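PDB 3WYD: LC-Est1C from Uncultured organism, which hydrolyses carboxylic ester bonds as an esterase of the alpha/beta hydrolase fold, probably with a serine nucleophile. Local coordinates for residues 37-42 with 70-75; 109-114 with 132-137; 158-163 with 190-195. One frame throughout, in Å; residues are numbered along the deposited sequence.

Interaction 1. Residues 37-42 with 70-75; sequences FPLVIA and GYIVAC
From Leu39-Ile72 to Ile41-Ala74, strands 37-42 and 72-75 pair in parallel register. They are neighbours in the central sheet of the alpha/beta hydrolase fold. Their axes run 23° apart and approach to 4.7 Å. Four backbone bonds join them: Ile72 N to Pro38 O, Val40 N to Ile72 O, Ala74 N to Val40 O and Ala42 N to Ala74 O. The straightest is Val40 N to Ile72 O, 2.9 Å long with 165° at the hydrogen.

Leu39, Ile41, Ile72 and Ala74 share one face; helix 88-103 packs on all but Ile72. There Leu39 has CG anti to its amide nitrogen (chi1 171°), and this brings CD1 over to Ile72 CG2 at 3.8 Å. Ile41 CD1 meets Ala74 CB at the same separation. Val40 and Val73 lie on the other face, against Phe62 of helix 57-69.

Gly70 has positive phi and follows the end of helix 57-69. Its carbonyl O rests close to the Phe37 ring and Pro38 CD. Tyr71 sends its hydroxyl to Asp213 and turns one ring face to Pro38. This is a CH-pi contact: Pro38 CG sits 3.8 Å from the Tyr71 ring centroid, displaced toward the rim. Val40 CG2 reaches Tyr71 CD2 obliquely, at 3.3 Å.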
ATOM      1  N   PHE A  37      -4.503 -15.496 -27.087  1.00 17.75           N
ATOM      2  CA  PHE A  37      -5.436 -14.625 -26.391  1.00 18.69           C
ATOM      3  C   PHE A  37      -4.684 -13.462 -25.721  1.00 14.59           C
ATOM      4  O   PHE A  37      -3.502 -13.618 -25.321  1.00 15.95           O
ATOM      5  CB  PHE A  37      -6.200 -15.421 -25.316  1.00 16.85           C
ATOM      6  CG  PHE A  37      -7.535 -15.972 -25.783  1.00 22.12           C
ATOM      7  CD1 PHE A  37      -7.659 -16.602 -27.010  1.00 23.96           C
ATOM      8  CD2 PHE A  37      -8.667 -15.812 -25.010  1.00 22.22           C
ATOM      9  CE1 PHE A  37      -8.900 -17.038 -27.470  1.00 23.76           C
ATOM     10  CE2 PHE A  37      -9.927 -16.210 -25.485  1.00 21.11           C
ATOM     11  CZ  PHE A  37     -10.027 -16.861 -26.702  1.00 23.84           C
ATOM     12  N   PRO A  38      -5.393 -12.339 -25.528  1.00 14.64           N
ATOM     13  CA  PRO A  38      -4.842 -11.255 -24.693  1.00 13.76           C
ATOM     14  C   PRO A  38      -4.905 -11.612 -23.216  1.00 15.16           C
ATOM     15  O   PRO A  38      -5.682 -12.472 -22.806  1.00 14.30           O
ATOM     16  CB  PRO A  38      -5.776 -10.089 -24.971  1.00 14.67           C
ATOM     17  CG  PRO A  38      -7.147 -10.805 -25.126  1.00 15.85           C
ATOM     18  CD  PRO A  38      -6.788 -12.081 -25.904  1.00 16.63           C
ATOM     19  N   LEU A  39      -4.003 -11.016 -22.450  1.00 13.11           N
ATOM     20  CA  LEU A  39      -3.857 -11.314 -21.063  1.00 11.72           C
ATOM     21  C   LEU A  39      -3.967 -10.001 -20.305  1.00 13.11           C
ATOM     22  O   LEU A  39      -3.267  -9.032 -20.636  1.00 14.28           O
ATOM     23  CB  LEU A  39      -2.484 -11.911 -20.821  1.00 13.18           C
ATOM     24  CG  LEU A  39      -1.987 -12.140 -19.392  1.00 11.89           C
ATOM     25  CD1 LEU A  39      -2.989 -13.030 -18.583  1.00 13.74           C
ATOM     26  CD2 LEU A  39      -0.578 -12.727 -19.384  1.00 14.41           C
ATOM     27  N   VAL A  40      -4.753  -9.980 -19.235  1.00 11.43           N
ATOM     28  CA  VAL A  40      -4.737  -8.832 -18.294  1.00 11.32           C
ATOM     29  C   VAL A  40      -4.230  -9.262 -16.947  1.00 11.48           C
ATOM     30  O   VAL A  40      -4.689 -10.256 -16.371  1.00 13.24           O
ATOM     31  CB  VAL A  40      -6.141  -8.221 -18.122  1.00 12.52           C
ATOM     32  CG1 VAL A  40      -6.097  -7.057 -17.143  1.00 14.84           C
ATOM     33  CG2 VAL A  40      -6.694  -7.771 -19.391  1.00 18.67           C
ATOM     34  N   ILE A  41      -3.262  -8.530 -16.421  1.00 10.85           N
ATOM     35  CA  ILE A  41      -2.809  -8.719 -15.057  1.00 10.93           C
ATOM     36  C   ILE A  41      -3.558  -7.664 -14.230  1.00 11.23           C
ATOM     37  O   ILE A  41      -3.490  -6.477 -14.568  1.00 11.98           O
ATOM     38  CB  ILE A  41      -1.283  -8.471 -14.955  1.00 11.16           C
ATOM     39  CG1 ILE A  41      -0.511  -9.414 -15.909  1.00 13.75           C
ATOM     40  CG2 ILE A  41      -0.841  -8.565 -13.490  1.00 13.02           C
ATOM     41  CD1 ILE A  41      -0.830 -10.912 -15.727  1.00 16.02           C
ATOM     42  N   ALA A  42      -4.299  -8.101 -13.203  1.00 10.92           N
ATOM     43  CA  ALA A  42      -5.085  -7.206 -12.373  1.00 10.27           C
ATOM     44  C   ALA A  42      -4.533  -7.274 -10.956  1.00 12.08           C
ATOM     45  O   ALA A  42      -4.451  -8.364 -10.372  1.00 13.68           O
ATOM     46  CB  ALA A  42      -6.558  -7.666 -12.400  1.00 11.73           C
ATOM     47  N   GLY A  70     -13.081 -11.762 -24.174  1.00 18.31           N
ATOM     48  CA  GLY A  70     -12.108 -12.820 -24.455  1.00 15.98           C
ATOM     49  C   GLY A  70     -10.696 -12.575 -23.950  1.00 16.66           C
ATOM     50  O   GLY A  70      -9.740 -12.836 -24.646  1.00 18.15           O
ATOM     51  N   TYR A  71     -10.589 -12.153 -22.701  1.00 16.38           N
ATOM     52  CA  TYR A  71      -9.283 -12.003 -22.061  1.00 13.97           C
ATOM     53  C   TYR A  71      -9.050 -13.089 -21.047  1.00 14.76           C
ATOM     54  O   TYR A  71      -9.956 -13.351 -20.237  1.00 16.63           O
ATOM     55  CB  TYR A  71      -9.239 -10.680 -21.261  1.00 15.00           C
ATOM     56  CG  TYR A  71      -9.157  -9.430 -22.097  1.00 13.77           C
ATOM     57  CD1 TYR A  71     -10.274  -8.907 -22.769  1.00 15.26           C
ATOM     58  CD2 TYR A  71      -7.917  -8.831 -22.318  1.00 14.12           C
ATOM     59  CE1 TYR A  71     -10.160  -7.775 -23.579  1.00 16.40           C
ATOM     60  CE2 TYR A  71      -7.794  -7.720 -23.121  1.00 14.47           C
ATOM     61  CZ  TYR A  71      -8.889  -7.175 -23.740  1.00 14.64           C
ATOM     62  OH  TYR A  71      -8.788  -6.037 -24.493  1.00 16.39           O
ATOM     63  N   ILE A  72      -7.844 -13.653 -21.005  1.00 14.45           N
ATOM     64  CA  ILE A  72      -7.376 -14.401 -19.848  1.00 13.24           C
ATOM     65  C   ILE A  72      -6.964 -13.360 -18.802  1.00 13.38           C
ATOM     66  O   ILE A  72      -6.445 -12.306 -19.194  1.00 13.19           O
ATOM     67  CB  ILE A  72      -6.168 -15.292 -20.199  1.00 14.70           C
ATOM     68  CG1 ILE A  72      -6.670 -16.406 -21.123  1.00 15.87           C
ATOM     69  CG2 ILE A  72      -5.544 -15.875 -18.986  1.00 16.03           C
ATOM     70  CD1 ILE A  72      -5.565 -17.259 -21.709  1.00 15.58           C
ATOM     71  N   VAL A  73      -7.375 -13.539 -17.539  1.00 15.16           N
ATOM     72  CA  VAL A  73      -6.998 -12.594 -16.453  1.00 13.78           C
ATOM     73  C   VAL A  73      -6.170 -13.348 -15.428  1.00 15.60           C
ATOM     74  O   VAL A  73      -6.554 -14.444 -14.995  1.00 15.41           O
ATOM     75  CB  VAL A  73      -8.246 -12.016 -15.738  1.00 13.17           C
ATOM     76  CG1 VAL A  73      -7.815 -10.982 -14.664  1.00 12.93           C
ATOM     77  CG2 VAL A  73      -9.215 -11.381 -16.751  1.00 15.44           C
ATOM     78  N   ALA A  74      -5.039 -12.790 -15.015  1.00 11.89           N
ATOM     79  CA  ALA A  74      -4.306 -13.305 -13.867  1.00 11.71           C
ATOM     80  C   ALA A  74      -4.266 -12.293 -12.754  1.00 12.62           C
ATOM     81  O   ALA A  74      -3.948 -11.109 -12.980  1.00 11.82           O
ATOM     82  CB  ALA A  74      -2.847 -13.724 -14.264  1.00 15.28           C
ATOM     83  N   CYS A  75      -4.538 -12.753 -11.549  1.00 13.85           N
ATOM     84  CA  CYS A  75      -4.574 -11.876 -10.360  1.00 14.07           C
ATOM     85  C   CYS A  75      -3.552 -12.355  -9.357  1.00 14.39           C
ATOM     86  O   CYS A  75      -3.811 -13.336  -8.616  1.00 15.09           O
ATOM     87  CB  CYS A  75      -5.970 -11.974  -9.746  1.00 13.39           C
ATOM     88  SG  CYS A  75      -7.244 -11.369 -10.868  1.00 18.59           S
TER

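Interaction 2. Residues 109-114 with 132-137; sequences DRIYMT and DVFAAL
Ile111 O takes the shortest polar bond of this contact, 2.7 Å from Ala135 N. The bond is nearly straight, 168° at the hydrogen, and the donor is tilted from the carbonyl plane. Phe134 CA adds a CA-H...O contact to the same oxygen. The two segments belong to a beta-alpha-beta unit of the alpha/beta hydrolase sheet: strand 110-116, helix 118-129, strand 136-140. Pairing is only beginning here. Met113 N reaches Ala136 O by a weak bond, and Met113 pairs with Leu137 in parallel. Ala136 N is buried without a partner. Nearer the start, a water accepts from Ile111 N and donates to Val133 O, bridging the loop to the strand.

The Phe134 ring is packed on both faces. Val133 CG1 lies over the centre of one, and Met113 CE lies over the other, 3.7 Å from the Phe134 ring centroid. With chi1 at -176° the Met113 chain leaves opposite its own N, and the bend at chi3 folds the methyl over the ring face in a CH-pi contact. Met113 SD stands obliquely to the ring, a Met-aromatic contact. Ile111 CG2 also touches Phe134 CD1. Without the ring, with an alanine here, the Met113 methyl would probably lose its aromatic platform and a gap would open beside Ile111.

On the other side of the sheet, Tyr112 carries its hydroxyl to the carbonyl of His215, and its ring stacks with Phe212. Ala135 CB approaches Tyr112 CE1 at 3.6 Å, while Ala136 CB lies at the ring edge, in plane, 3.7 Å from Tyr112 CD1.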
ATOM      1  N   ASP A 109       1.791  -9.164 -27.980  1.00 13.52           N
ATOM      2  CA  ASP A 109       1.475  -7.765 -28.206  1.00 14.06           C
ATOM      3  C   ASP A 109       0.213  -7.334 -27.474  1.00 13.14           C
ATOM      4  O   ASP A 109      -0.245  -6.195 -27.639  1.00 13.86           O
ATOM      5  CB  ASP A 109       1.309  -7.467 -29.681  1.00 15.17           C
ATOM      6  CG  ASP A 109       2.622  -7.464 -30.399  1.00 18.72           C
ATOM      7  OD1 ASP A 109       3.619  -7.021 -29.795  1.00 18.74           O
ATOM      8  OD2 ASP A 109       2.611  -7.857 -31.571  1.00 21.52           O
ATOM      9  N   ARG A 110      -0.352  -8.250 -26.688  1.00 14.04           N
ATOM     10  CA  ARG A 110      -1.617  -7.941 -25.976  1.00 14.07           C
ATOM     11  C   ARG A 110      -1.570  -8.390 -24.527  1.00 13.31           C
ATOM     12  O   ARG A 110      -2.432  -9.147 -24.049  1.00 14.41           O
ATOM     13  CB  ARG A 110      -2.838  -8.531 -26.694  1.00 14.07           C
ATOM     14  CG  ARG A 110      -3.046  -7.869 -28.049  1.00 14.44           C
ATOM     15  CD  ARG A 110      -4.244  -8.430 -28.800  1.00 22.34           C
ATOM     16  NE  ARG A 110      -5.567  -8.210 -28.234  1.00 38.91           N
ATOM     17  CZ  ARG A 110      -6.604  -9.027 -28.482  1.00 30.88           C
ATOM     18  NH1 ARG A 110      -6.438 -10.154 -29.193  1.00 41.02           N
ATOM     19  NH2 ARG A 110      -7.801  -8.705 -28.060  1.00 35.54           N
ATOM     20  N   ILE A 111      -0.566  -7.924 -23.817  1.00 12.06           N
ATOM     21  CA  ILE A 111      -0.439  -8.104 -22.386  1.00 11.42           C
ATOM     22  C   ILE A 111      -0.616  -6.765 -21.696  1.00 12.51           C
ATOM     23  O   ILE A 111       0.181  -5.837 -21.862  1.00 13.97           O
ATOM     24  CB  ILE A 111       0.891  -8.769 -21.994  1.00 12.17           C
ATOM     25  CG1 ILE A 111       1.059 -10.104 -22.746  1.00 14.68           C
ATOM     26  CG2 ILE A 111       0.975  -8.915 -20.451  1.00 12.51           C
ATOM     27  CD1 ILE A 111       2.418 -10.732 -22.531  1.00 16.75           C
ATOM     28  N   TYR A 112      -1.630  -6.716 -20.835  1.00 12.25           N
ATOM     29  CA  TYR A 112      -2.107  -5.467 -20.214  1.00  9.70           C
ATOM     30  C   TYR A 112      -1.987  -5.551 -18.703  1.00 10.12           C
ATOM     31  O   TYR A 112      -2.012  -6.659 -18.120  1.00 11.13           O
ATOM     32  CB  TYR A 112      -3.595  -5.317 -20.593  1.00  8.86           C
ATOM     33  CG  TYR A 112      -3.804  -5.253 -22.088  1.00 10.81           C
ATOM     34  CD1 TYR A 112      -3.522  -4.078 -22.824  1.00 11.23           C
ATOM     35  CD2 TYR A 112      -4.228  -6.397 -22.776  1.00 11.28           C
ATOM     36  CE1 TYR A 112      -3.703  -4.050 -24.209  1.00 11.82           C
ATOM     37  CE2 TYR A 112      -4.465  -6.361 -24.116  1.00 13.58           C
ATOM     38  CZ  TYR A 112      -4.161  -5.210 -24.833  1.00 12.63           C
ATOM     39  OH  TYR A 112      -4.364  -5.232 -26.186  1.00 13.82           O
ATOM     40  N   MET A 113      -2.011  -4.398 -18.024  1.00  9.45           N
ATOM     41  CA  MET A 113      -2.010  -4.411 -16.579  1.00 10.73           C
ATOM     42  C   MET A 113      -2.868  -3.283 -16.046  1.00 11.28           C
ATOM     43  O   MET A 113      -2.809  -2.167 -16.568  1.00 10.70           O
ATOM     44  CB  MET A 113      -0.568  -4.282 -16.051  1.00 12.65           C
ATOM     45  CG  MET A 113      -0.498  -4.381 -14.528  1.00  9.98           C
ATOM     46  SD  MET A 113       1.236  -4.826 -14.050  1.00 12.63           S
ATOM     47  CE  MET A 113       2.183  -3.601 -14.920  1.00 12.99           C
ATOM     48  N   THR A 114      -3.692  -3.592 -15.051  1.00 10.51           N
ATOM     49  CA  THR A 114      -4.499  -2.629 -14.352  1.00 10.68           C
ATOM     50  C   THR A 114      -4.445  -2.962 -12.871  1.00 10.52           C
ATOM     51  O   THR A 114      -4.077  -4.084 -12.504  1.00 10.42           O
ATOM     52  CB  THR A 114      -5.969  -2.691 -14.851  1.00 10.83           C
ATOM     53  OG1 THR A 114      -6.687  -1.630 -14.261  1.00 10.71           O
ATOM     54  CG2 THR A 114      -6.633  -4.012 -14.501  1.00 12.48           C
ATOM     55  N   ASP A 132       9.105  -2.942 -21.719  1.00 14.04           N
ATOM     56  CA  ASP A 132       8.945  -3.536 -23.034  1.00 15.14           C
ATOM     57  C   ASP A 132       7.884  -4.632 -23.093  1.00 15.70           C
ATOM     58  O   ASP A 132       7.639  -5.219 -24.136  1.00 16.21           O
ATOM     59  CB  ASP A 132      10.315  -4.074 -23.496  1.00 15.41           C
ATOM     60  CG  ASP A 132      11.373  -2.974 -23.504  1.00 18.73           C
ATOM     61  OD1 ASP A 132      10.987  -1.846 -23.881  1.00 24.66           O
ATOM     62  OD2 ASP A 132      12.534  -3.231 -23.095  1.00 27.41           O
ATOM     63  N   VAL A 133       7.213  -4.883 -21.967  1.00 13.23           N
ATOM     64  CA  VAL A 133       6.296  -6.027 -21.874  1.00 14.27           C
ATOM     65  C   VAL A 133       4.846  -5.660 -22.170  1.00 14.47           C
ATOM     66  O   VAL A 133       4.153  -6.371 -22.906  1.00 14.21           O
ATOM     67  CB  VAL A 133       6.320  -6.623 -20.457  1.00 13.73           C
ATOM     68  CG1 VAL A 133       5.191  -7.691 -20.312  1.00 16.65           C
ATOM     69  CG2 VAL A 133       7.680  -7.281 -20.146  1.00 18.76           C
ATOM     70  N   PHE A 134       4.394  -4.530 -21.630  1.00 13.29           N
ATOM     71  CA  PHE A 134       2.962  -4.259 -21.564  1.00 12.63           C
ATOM     72  C   PHE A 134       2.461  -3.428 -22.712  1.00 11.83           C
ATOM     73  O   PHE A 134       3.124  -2.477 -23.159  1.00 14.02           O
ATOM     74  CB  PHE A 134       2.612  -3.572 -20.240  1.00 10.90           C
ATOM     75  CG  PHE A 134       2.913  -4.421 -19.056  1.00 12.11           C
ATOM     76  CD1 PHE A 134       2.076  -5.480 -18.714  1.00 11.46           C
ATOM     77  CD2 PHE A 134       4.058  -4.205 -18.300  1.00 12.87           C
ATOM     78  CE1 PHE A 134       2.434  -6.320 -17.654  1.00 13.33           C
ATOM     79  CE2 PHE A 134       4.451  -5.082 -17.295  1.00 13.75           C
ATOM     80  CZ  PHE A 134       3.614  -6.126 -16.942  1.00 14.05           C
ATOM     81  N   ALA A 135       1.312  -3.810 -23.234  1.00 12.15           N
ATOM     82  CA  ALA A 135       0.735  -3.109 -24.386  1.00 11.70           C
ATOM     83  C   ALA A 135       0.061  -1.806 -23.974  1.00 11.79           C
ATOM     84  O   ALA A 135       0.117  -0.795 -24.697  1.00 14.98           O
ATOM     85  CB  ALA A 135      -0.250  -4.022 -25.118  1.00 13.98           C
ATOM     86  N   ALA A 136      -0.590  -1.818 -22.821  1.00 10.98           N
ATOM     87  CA  ALA A 136      -1.267  -0.634 -22.303  1.00 10.04           C
ATOM     88  C   ALA A 136      -1.514  -0.854 -20.813  1.00  9.98           C
ATOM     89  O   ALA A 136      -1.443  -2.002 -20.303  1.00 11.88           O
ATOM     90  CB  ALA A 136      -2.591  -0.457 -23.024  1.00 12.07           C
ATOM     91  N   LEU A 137      -1.734   0.251 -20.099  1.00  9.51           N
ATOM     92  CA  LEU A 137      -1.855   0.209 -18.638  1.00  9.54           C
ATOM     93  C   LEU A 137      -3.089   0.956 -18.184  1.00  9.91           C
ATOM     94  O   LEU A 137      -3.496   1.930 -18.826  1.00  9.62           O
ATOM     95  CB  LEU A 137      -0.654   0.886 -17.962  1.00  8.55           C
ATOM     96  CG  LEU A 137       0.719   0.368 -18.386  1.00  9.38           C
ATOM     97  CD1 LEU A 137       1.777   1.352 -17.856  1.00 12.66           C
ATOM     98  CD2 LEU A 137       0.977  -1.018 -17.853  1.00 11.81           C
TER
HETATM   99  O   HOH W   1       1.951  -6.663 -24.778  1.00 12.77           O

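Interaction 3. Residues 158-163 with 190-195; sequences LVVHGD and IEIPGG
Val160, His161 and Gly162 pair in parallel with Ile190, Glu191 and Ile192, closing the beta-alpha-beta unit of strand 157-162, helix 171-181 and strand 187-192 at one edge of the alpha/beta hydrolase sheet. The strand axes are 4.7 Å apart and 11° from parallel.

The tight side is apolar. Leu158 CD1 meets Ile190 CD1 at 3.8 Å, and Val160 CG1 meets Ile192 CD1 at 4.1 Å. Helices 199-203 and 205-213 cover this layer. Close packing continues where the chain turns: the CA atoms of Gly162 and Gly195 are 3.7 Å apart, and the approach leaves no room for a CB on either glycine. Ile192 to Gly195 form a type II turn. Ile192 O serves two donors, Asp163 N and Gly195 N, which come from opposite faces of its plane.

The looser side is polar and reaches solvent. Asp163 holds CG between its amide nitrogen and carbonyl carbon (chi1 77°), which turns the carboxylate toward the turn. Its OD1 accepts a 2.6 Å bond from Gly194 N on the syn side, 35° out of the carboxylate plane. Asp163 OD2 and Glu191 OE2 are 4.3 Å apart, and one water donates to both. Glu191 OE2 also forms a salt bridge with Arg174, and its OE1 is hydrogen-bonded to the Tyr189 hydroxyl.

The two like charges would be expected to repel, but the shared water and Arg174 probably offset this. The short Gly194 bond, meanwhile, ties Asp163 to the turn leading toward His197 of the presumed catalytic triad.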
ATOM      1  N   LEU A 158      -4.579   4.567 -19.515  1.00  9.90           N
ATOM      2  CA  LEU A 158      -5.819   5.089 -18.984  1.00 10.75           C
ATOM      3  C   LEU A 158      -5.696   5.237 -17.482  1.00 10.35           C
ATOM      4  O   LEU A 158      -5.389   4.253 -16.797  1.00 12.83           O
ATOM      5  CB  LEU A 158      -6.939   4.075 -19.284  1.00 12.99           C
ATOM      6  CG  LEU A 158      -8.284   4.470 -18.647  1.00 13.48           C
ATOM      7  CD1 LEU A 158      -8.892   5.630 -19.454  1.00 15.94           C
ATOM      8  CD2 LEU A 158      -9.260   3.325 -18.657  1.00 13.51           C
ATOM      9  N   VAL A 159      -5.837   6.457 -16.989  1.00 10.75           N
ATOM     10  CA  VAL A 159      -5.644   6.746 -15.583  1.00  9.75           C
ATOM     11  C   VAL A 159      -6.995   7.132 -14.994  1.00 10.92           C
ATOM     12  O   VAL A 159      -7.683   7.934 -15.569  1.00 11.15           O
ATOM     13  CB  VAL A 159      -4.669   7.907 -15.384  1.00 10.99           C
ATOM     14  CG1 VAL A 159      -4.474   8.213 -13.881  1.00 11.84           C
ATOM     15  CG2 VAL A 159      -3.297   7.559 -16.022  1.00 10.26           C
ATOM     16  N   VAL A 160      -7.359   6.533 -13.853  1.00 10.92           N
ATOM     17  CA  VAL A 160      -8.655   6.834 -13.190  1.00 10.38           C
ATOM     18  C   VAL A 160      -8.402   7.266 -11.769  1.00  9.58           C
ATOM     19  O   VAL A 160      -7.573   6.654 -11.070  1.00 10.65           O
ATOM     20  CB  VAL A 160      -9.543   5.608 -13.179  1.00 10.86           C
ATOM     21  CG1 VAL A 160     -10.836   5.882 -12.413  1.00 12.28           C
ATOM     22  CG2 VAL A 160      -9.846   5.137 -14.586  1.00 12.76           C
ATOM     23  N   HIS A 161      -9.000   8.386 -11.339  1.00  9.17           N
ATOM     24  CA  HIS A 161      -8.861   8.767  -9.931  1.00 10.02           C
ATOM     25  C   HIS A 161     -10.060   9.578  -9.539  1.00 13.12           C
ATOM     26  O   HIS A 161     -10.545  10.381 -10.337  1.00 11.72           O
ATOM     27  CB  HIS A 161      -7.585   9.626  -9.700  1.00 11.74           C
ATOM     28  CG  HIS A 161      -6.927   9.426  -8.366  1.00 10.13           C
ATOM     29  ND1 HIS A 161      -5.653   8.911  -8.255  1.00  9.70           N
ATOM     30  CD2 HIS A 161      -7.367   9.629  -7.101  1.00 12.47           C
ATOM     31  CE1 HIS A 161      -5.301   8.873  -6.979  1.00  9.92           C
ATOM     32  NE2 HIS A 161      -6.347   9.247  -6.251  1.00 12.20           N
ATOM     33  N   GLY A 162     -10.473   9.434  -8.288  1.00 12.09           N
ATOM     34  CA  GLY A 162     -11.590  10.264  -7.797  1.00 13.04           C
ATOM     35  C   GLY A 162     -11.082  11.540  -7.156  1.00 12.02           C
ATOM     36  O   GLY A 162     -10.077  11.528  -6.450  1.00 12.73           O
ATOM     37  N   ASP A 163     -11.746  12.681  -7.377  1.00 14.14           N
ATOM     38  CA  ASP A 163     -11.238  13.942  -6.799  1.00 12.93           C
ATOM     39  C   ASP A 163     -11.554  14.213  -5.348  1.00 13.98           C
ATOM     40  O   ASP A 163     -11.128  15.230  -4.798  1.00 15.33           O
ATOM     41  CB  ASP A 163     -11.610  15.163  -7.662  1.00 13.78           C
ATOM     42  CG  ASP A 163     -13.043  15.584  -7.492  1.00 16.25           C
ATOM     43  OD1 ASP A 163     -13.793  14.957  -6.738  1.00 17.33           O
ATOM     44  OD2 ASP A 163     -13.426  16.558  -8.178  1.00 17.75           O
ATOM     45  N   ILE A 190      -9.371   9.882 -16.602  1.00 11.94           N
ATOM     46  CA  ILE A 190     -10.755   9.987 -16.082  1.00 11.52           C
ATOM     47  C   ILE A 190     -10.656  10.393 -14.639  1.00 12.23           C
ATOM     48  O   ILE A 190     -10.430   9.569 -13.742  1.00 12.80           O
ATOM     49  CB  ILE A 190     -11.544   8.674 -16.267  1.00 12.64           C
ATOM     50  CG1 ILE A 190     -11.612   8.314 -17.759  1.00 14.61           C
ATOM     51  CG2 ILE A 190     -12.985   8.817 -15.651  1.00 13.89           C
ATOM     52  CD1 ILE A 190     -12.193   6.935 -18.032  1.00 16.21           C
ATOM     53  N   GLU A 191     -10.880  11.680 -14.381  1.00 12.97           N
ATOM     54  CA  GLU A 191     -10.952  12.159 -13.008  1.00 12.17           C
ATOM     55  C   GLU A 191     -12.429  12.294 -12.636  1.00 14.56           C
ATOM     56  O   GLU A 191     -13.182  12.996 -13.335  1.00 16.61           O
ATOM     57  CB  GLU A 191     -10.261  13.484 -12.848  1.00 11.86           C
ATOM     58  CG  GLU A 191     -10.154  13.861 -11.367  1.00 14.98           C
ATOM     59  CD  GLU A 191      -9.417  15.151 -11.145  1.00 16.36           C
ATOM     60  OE1 GLU A 191      -8.190  15.192 -11.374  1.00 14.48           O
ATOM     61  OE2 GLU A 191     -10.057  16.159 -10.764  1.00 18.59           O
ATOM     62  N   ILE A 192     -12.861  11.554 -11.603  1.00 13.22           N
ATOM     63  CA  ILE A 192     -14.298  11.458 -11.309  1.00 15.62           C
ATOM     64  C   ILE A 192     -14.701  12.433 -10.226  1.00 14.47           C
ATOM     65  O   ILE A 192     -14.196  12.372  -9.095  1.00 13.76           O
ATOM     66  CB  ILE A 192     -14.655  10.046 -10.886  1.00 15.92           C
ATOM     67  CG1 ILE A 192     -14.394   9.107 -12.054  1.00 20.10           C
ATOM     68  CG2 ILE A 192     -16.129   9.975 -10.386  1.00 17.90           C
ATOM     69  CD1 ILE A 192     -14.489   7.642 -11.754  1.00 22.04           C
ATOM     70  N   PRO A 193     -15.478  13.455 -10.588  1.00 14.96           N
ATOM     71  CA  PRO A 193     -15.868  14.437  -9.569  1.00 14.17           C
ATOM     72  C   PRO A 193     -16.667  13.824  -8.435  1.00 13.49           C
ATOM     73  O   PRO A 193     -17.601  13.064  -8.691  1.00 15.79           O
ATOM     74  CB  PRO A 193     -16.737  15.437 -10.376  1.00 15.74           C
ATOM     75  CG  PRO A 193     -16.337  15.258 -11.768  1.00 17.07           C
ATOM     76  CD  PRO A 193     -15.943  13.818 -11.946  1.00 15.22           C
ATOM     77  N   GLY A 194     -16.175  14.040  -7.215  1.00 13.64           N
ATOM     78  CA  GLY A 194     -16.735  13.428  -5.998  1.00 15.70           C
ATOM     79  C   GLY A 194     -16.269  11.993  -5.756  1.00 15.16           C
ATOM     80  O   GLY A 194     -16.647  11.378  -4.742  1.00 15.04           O
ATOM     81  N   GLY A 195     -15.529  11.416  -6.715  1.00 13.40           N
ATOM     82  CA  GLY A 195     -15.045  10.026  -6.546  1.00 13.72           C
ATOM     83  C   GLY A 195     -14.178   9.811  -5.315  1.00 12.60           C
ATOM     84  O   GLY A 195     -13.387  10.660  -4.921  1.00 14.04           O
TER
HETATM   85  O   HOH W   2     -12.726  16.260 -11.026  1.00 26.83           O

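All three contacts lie in one sheet, ordered 72-76, 37-43, 110-116, 136-140, 157-162, 187-192. Interactions 1 and 2 meet at its middle, with centres 10 Å apart, through the probable hydrogen bonds Ile41 N to Tyr112 O and Leu39 O to Tyr112 N, each 2.8 Å. Interaction 2 joins interaction 3 through Leu137 O and Leu158 N, 2.9 Å apart. Interactions 1 and 3 do not touch; their nearest atoms are about 11 Å apart. Strand 110-116 runs into the probable nucleophile elbow at Ser117, near Ala42 and Met113. The other presumed triad members, Asp165 and His197, follow the two segments of interaction 3.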